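Local atomic coordinates of putative cytoplasmic protein (Salmonella enterica subsp. enterica serovar Typhimurium, PDB entry 4IQN), a protein that is of unknown function but belongs to the DUF5066 family and is a putative cytoplasmic protein. Residues S89-E95 and A124-I128. Residues are numbered along the deposited sequence; the frame is centred on the assembly and turned at random. Where two conformers were deposited one is given.
Sequences SYSPDEE and ALIRI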
loop_
_atom_site.group_PDB
_atom_site.type_symbol
_atom_site.label_atom_id
_atom_site.label_comp_id
_atom_site.label_asym_id
_atom_site.label_seq_id
_atom_site.Cartn_x
_atom_site.Cartn_y
_atom_site.Cartn_z
ATOM N N SER A 89 -4.311 6.812 8.409
ATOM C CA SER A 89 -3.467 5.646 8.290
ATOM C C SER A 89 -4.261 4.356 8.471
ATOM O O SER A 89 -5.214 4.261 9.222
ATOM C CB SER A 89 -2.244 5.690 9.258
ATOM O OG SER A 89 -1.417 4.517 9.078
ATOM N N TYR A 90 -3.804 3.327 7.775
ATOM C CA TYR A 90 -4.277 1.990 7.985
ATOM C C TYR A 90 -3.309 1.358 8.970
ATOM O O TYR A 90 -2.141 1.738 9.037
ATOM C CB TYR A 90 -4.187 1.253 6.651
ATOM C CG TYR A 90 -4.835 -0.082 6.556
ATOM C CD1 TYR A 90 -6.183 -0.204 6.188
ATOM C CD2 TYR A 90 -4.089 -1.274 6.786
ATOM C CE1 TYR A 90 -6.785 -1.443 6.078
ATOM C CE2 TYR A 90 -4.700 -2.503 6.697
ATOM C CZ TYR A 90 -6.030 -2.572 6.316
ATOM O OH TYR A 90 -6.649 -3.756 6.171
ATOM N N SER A 91 -3.779 0.378 9.707
ATOM C CA SER A 91 -2.909 -0.338 10.642
ATOM C C SER A 91 -3.123 -1.808 10.364
ATOM O O SER A 91 -4.253 -2.231 10.239
ATOM C CB SER A 91 -3.256 0.008 12.097
ATOM O OG SER A 91 -2.420 -0.722 13.010
ATOM N N PRO A 92 -2.035 -2.595 10.288
ATOM C CA PRO A 92 -2.162 -3.950 9.853
ATOM C C PRO A 92 -2.514 -4.977 10.939
ATOM O O PRO A 92 -2.140 -6.134 10.845
ATOM C CB PRO A 92 -0.758 -4.230 9.335
ATOM C CG PRO A 92 0.109 -3.529 10.336
ATOM C CD PRO A 92 -0.644 -2.265 10.647
ATOM N N ASP A 93 -3.269 -4.603 11.942
ATOM C CA ASP A 93 -3.544 -5.526 13.027
ATOM C C ASP A 93 -4.356 -6.770 12.575
ATOM O O ASP A 93 -4.061 -7.876 13.038
ATOM C CB ASP A 93 -4.186 -4.807 14.197
ATOM C CG ASP A 93 -3.301 -3.697 14.721
ATOM O OD1 ASP A 93 -3.460 -2.638 14.094
ATOM O OD2 ASP A 93 -2.455 -3.888 15.699
ATOM N N GLU A 94 -5.321 -6.592 11.663
ATOM C CA GLU A 94 -6.162 -7.725 11.226
ATOM C C GLU A 94 -5.341 -8.730 10.442
ATOM O O GLU A 94 -5.427 -9.956 10.685
ATOM C CB GLU A 94 -7.398 -7.280 10.429
ATOM C CG GLU A 94 -8.516 -6.730 11.329
ATOM C CD GLU A 94 -9.754 -6.192 10.587
ATOM O OE1 GLU A 94 -9.754 -6.138 9.330
ATOM O OE2 GLU A 94 -10.737 -5.808 11.278
ATOM N N GLU A 95 -4.528 -8.212 9.535
ATOM C CA GLU A 95 -3.617 -9.046 8.744
ATOM C C GLU A 95 -2.654 -9.783 9.668
ATOM O O GLU A 95 -2.415 -10.963 9.495
ATOM C CB GLU A 95 -2.847 -8.184 7.743
ATOM C CG GLU A 95 -3.700 -7.626 6.606
ATOM C CD GLU A 95 -4.468 -6.308 6.907
ATOM O OE1 GLU A 95 -4.452 -5.820 8.072
ATOM O OE2 GLU A 95 -5.084 -5.776 5.930
ATOM N N ALA A 124 2.773 6.050 8.416
ATOM C CA ALA A 124 1.437 5.702 7.937
ATOM C C ALA A 124 1.483 4.646 6.866
ATOM O O ALA A 124 2.507 4.499 6.232
ATOM C CB ALA A 124 0.717 6.924 7.403
ATOM N N LEU A 125 0.368 3.956 6.678
ATOM C CA LEU A 125 0.193 2.963 5.614
ATOM C C LEU A 125 -1.070 3.279 4.856
ATOM O O LEU A 125 -2.048 3.692 5.431
ATOM C CB LEU A 125 0.050 1.533 6.180
ATOM C CG LEU A 125 1.193 1.050 7.058
ATOM C CD1 LEU A 125 0.855 -0.254 7.769
ATOM C CD2 LEU A 125 2.430 0.892 6.199
ATOM N N ILE A 126 -1.027 3.064 3.547
ATOM C CA ILE A 126 -2.209 3.046 2.713
ATOM C C ILE A 126 -2.358 1.640 2.203
ATOM O O ILE A 126 -1.429 1.111 1.548
ATOM C CB ILE A 126 -2.112 4.033 1.525
ATOM C CG1 ILE A 126 -2.068 5.500 1.993
ATOM C CG2 ILE A 126 -3.281 3.850 0.578
ATOM C CD1 ILE A 126 -1.898 6.478 0.834
ATOM N N ARG A 127 -3.517 1.036 2.446
ATOM C CA ARG A 127 -3.744 -0.352 2.008
ATOM C C ARG A 127 -4.053 -0.374 0.533
ATOM O O ARG A 127 -4.849 0.421 0.045
ATOM C CB ARG A 127 -4.910 -0.971 2.778
ATOM C CG ARG A 127 -5.192 -2.454 2.562
ATOM C CD ARG A 127 -4.013 -3.313 2.936
ATOM N NE ARG A 127 -4.463 -4.642 3.319
ATOM C CZ ARG A 127 -4.565 -5.690 2.501
ATOM N NH1 ARG A 127 -4.213 -5.622 1.210
ATOM N NH2 ARG A 127 -4.988 -6.829 3.005
ATOM N N ILE A 128 -3.422 -1.294 -0.183
ATOM C CA ILE A 128 -3.696 -1.544 -1.615
ATOM C C ILE A 128 -4.335 -2.929 -1.727
ATOM O O ILE A 128 -3.882 -3.881 -1.083
ATOM C CB ILE A 128 -2.394 -1.518 -2.428
ATOM C CG1 ILE A 128 -1.773 -0.126 -2.423
ATOM C CG2 ILE A 128 -2.583 -2.031 -3.883
ATOM C CD1 ILE A 128 -2.552 0.949 -3.166
#
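Tyr90 and Leu125 join the backbones of a loop, 89-92, and a strand, 124-128. Tyr90 N donates to Leu125 O over 3.0 Å. Beside it, Leu125 N donates not to a carbonyl but to Ser89 OG, also at 3.0 Å. That hydroxyl in turn donates a hydrogen bond to Tyr90 O, so it links the loop to the strand. Ser89 OG lies anti to its backbone N (chi1 -179°), a turn that brings it over Ala124 CA to reach Leu125 N. Beyond Tyr90 the loop leaves the strand and enters the helix at its N-cap, Pro92.

Arg127 runs across one face of the Tyr90 ring. Its CB sits over the ring centre, 3.7 Å from the centroid, in a CH-pi contact. CG passes Tyr90 CZ, and the bend at chi2 (60°) then brings CD to CE2. The guanidinium stands almost perpendicular to the ring. Its NE and NH2 grip one oxygen, Glu95 OE2, side-on; NE is the nearer at 2.9 Å. The oxygen lies at the guanidinium edge. Tyr90 OH gives the same oxygen a 2.6 Å bond on its syn lone pair, while NH2 uses the anti one. Three donors thus hold OE2, which probably favours the charged carboxylate. Arg127 NH1 bonds to O of the following residue, Ile128, further fixing the guanidinium. Farther along the loop, Pro92 CD rests on Leu125 CD1 at 3.8 Å.

Strand 124-128 is an outermost strand of a four-stranded antiparallel sheet, paired with strand 135-140. Phe137 of that strand touches both Tyr90 and Arg127. Met154, on strand 151-155, meets Pro92 and Glu95, which places the start of helix 93-99 against the same sheet.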